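Local structure of uncharacterized protein YmzC (Bacillus subtilis, 3KVP) at residues K56-A59 against D60-E64. The protein is of unknown function but carries a signal sequence, consistent with export from the cytoplasm, this chain being probably most of the mature protein. Residues are numbered along the deposited sequence; the frame is centred on the assembly and turned at random.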
loop_
_atom_site.group_PDB
_atom_site.type_symbol
_atom_site.label_atom_id
_atom_site.label_comp_id
_atom_site.label_asym_id
_atom_site.label_seq_id
_atom_site.Cartn_x
_atom_site.Cartn_y
_atom_site.Cartn_z
ATOM N N LYS D 56 -10.208 6.510 14.788
ATOM C CA LYS D 56 -10.733 5.307 15.439
ATOM C C LYS D 56 -9.652 4.257 15.711
ATOM O O LYS D 56 -8.699 4.123 14.945
ATOM C CB LYS D 56 -11.881 4.710 14.620
ATOM C CG LYS D 56 -12.783 3.756 15.406
ATOM C CD LYS D 56 -13.954 4.488 16.048
ATOM C CE LYS D 56 -14.439 3.770 17.302
ATOM N NZ LYS D 56 -13.463 3.886 18.435
ATOM N N GLU D 57 -9.797 3.535 16.822
ATOM C CA GLU D 57 -8.830 2.516 17.227
ATOM C C GLU D 57 -9.511 1.238 17.728
ATOM O O GLU D 57 -10.396 1.277 18.598
ATOM C CB GLU D 57 -7.854 3.045 18.290
ATOM C CG GLU D 57 -6.408 3.204 17.782
ATOM C CD GLU D 57 -5.364 3.477 18.889
ATOM O OE1 GLU D 57 -5.629 4.284 19.820
ATOM O OE2 GLU D 57 -4.259 2.885 18.803
ATOM N N TYR D 58 -9.085 0.112 17.157
ATOM C CA TYR D 58 -9.605 -1.202 17.499
ATOM C C TYR D 58 -8.466 -2.163 17.787
ATOM O O TYR D 58 -7.441 -2.160 17.100
ATOM C CB TYR D 58 -10.380 -1.787 16.330
ATOM C CG TYR D 58 -11.707 -1.160 16.044
ATOM C CD1 TYR D 58 -12.843 -1.575 16.724
ATOM C CD2 TYR D 58 -11.846 -0.191 15.059
ATOM C CE1 TYR D 58 -14.095 -1.027 16.452
ATOM C CE2 TYR D 58 -13.098 0.369 14.769
ATOM C CZ TYR D 58 -14.219 -0.053 15.480
ATOM O OH TYR D 58 -15.466 0.480 15.229
ATOM N N ALA D 59 -8.652 -3.003 18.795
ATOM C CA ALA D 59 -7.832 -4.194 18.919
ATOM C C ALA D 59 -8.403 -5.254 17.963
ATOM O O ALA D 59 -9.582 -5.586 18.026
ATOM C CB ALA D 59 -7.836 -4.683 20.355
ATOM N N ASP D 60 -7.576 -5.758 17.057
ATOM C CA ASP D 60 -8.005 -6.786 16.107
ATOM C C ASP D 60 -8.802 -7.951 16.727
ATOM O O ASP D 60 -9.688 -8.526 16.091
ATOM C CB ASP D 60 -6.793 -7.335 15.356
ATOM C CG ASP D 60 -7.166 -8.416 14.364
ATOM O OD1 ASP D 60 -8.077 -8.176 13.532
ATOM O OD2 ASP D 60 -6.541 -9.503 14.416
ATOM N N ASP D 61 -8.486 -8.315 17.959
ATOM C CA ASP D 61 -9.192 -9.414 18.597
ATOM C C ASP D 61 -10.665 -9.077 18.805
ATOM O O ASP D 61 -11.532 -9.939 18.640
ATOM C CB ASP D 61 -8.545 -9.772 19.929
ATOM C CG ASP D 61 -8.410 -8.573 20.833
ATOM O OD1 ASP D 61 -7.867 -7.553 20.360
ATOM O OD2 ASP D 61 -8.851 -8.638 22.004
ATOM N N GLU D 62 -10.960 -7.835 19.174
ATOM C CA GLU D 62 -12.356 -7.473 19.388
ATOM C C GLU D 62 -13.065 -7.473 18.046
ATOM O O GLU D 62 -14.248 -7.801 17.961
ATOM C CB GLU D 62 -12.524 -6.138 20.137
ATOM C CG GLU D 62 -12.077 -4.889 19.377
ATOM C CD GLU D 62 -12.393 -3.583 20.122
ATOM O OE1 GLU D 62 -11.449 -2.896 20.600
ATOM O OE2 GLU D 62 -13.593 -3.242 20.222
ATOM N N LEU D 63 -12.330 -7.140 16.989
ATOM C CA LEU D 63 -12.878 -7.239 15.643
ATOM C C LEU D 63 -13.186 -8.690 15.296
ATOM O O LEU D 63 -14.259 -8.997 14.779
ATOM C CB LEU D 63 -11.925 -6.626 14.613
ATOM C CG LEU D 63 -11.930 -5.097 14.603
ATOM C CD1 LEU D 63 -10.813 -4.542 13.753
ATOM C CD2 LEU D 63 -13.272 -4.603 14.102
ATOM N N GLU D 64 -12.250 -9.587 15.588
ATOM C CA GLU D 64 -12.467 -11.007 15.314
ATOM C C GLU D 64 -13.693 -11.504 16.043
ATOM O O GLU D 64 -14.513 -12.231 15.476
ATOM C CB GLU D 64 -11.274 -11.840 15.749
ATOM C CG GLU D 64 -10.653 -12.630 14.627
ATOM C CD GLU D 64 -9.393 -11.978 14.110
ATOM O OE1 GLU D 64 -9.377 -11.568 12.931
ATOM O OE2 GLU D 64 -8.423 -11.865 14.894
#
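Glu-62 reaches back and takes the backbone N-H of Ala-59 on its carboxylate: Ala-59 N to Glu-62 OE1 is 3.3 Å, a weak but fairly straight bond (160° at the hydrogen). Its CG sits between the backbone N and the carbonyl carbon (chi1 67°), and the extended chain runs back toward the strand. Ala-59 O is shared by two weak backbone bonds, from Glu-62 N at 2.9 Å and from Leu-63 N at 3.3 Å, which start the helix. Ala-59 is thus the N-cap where strand 51-59, at the edge of the antiparallel sheet within this chain, passes into helix 60-67. Glu-62, three residues on, supplies one half of a capping box; the reciprocal half is missing, since alanine has no polar side chain. The other oxygen of Glu-62 lies near the plane of the Tyr-58 ring at its edge, OE2 to CD1 3.9 Å, with carboxylate and ring planes 77° apart. Apolar packing comes from Leu-63, which crosses Tyr-58 at about a right angle. Its CD1 meets Tyr-58 CB at 3.8 Å, while CD2 rides 4.0 Å above one ring face, toward the rim. Leu-63 also packs on Ile-40 of strand 39-46 and on Tyr-43 of the second subunit. Cutting it back to an alanine is likely to strip this cover from the ring face and open a gap against Ile-40. Asp-60 OD1 hydrogen-bonds Tyr-43 OH of the second subunit.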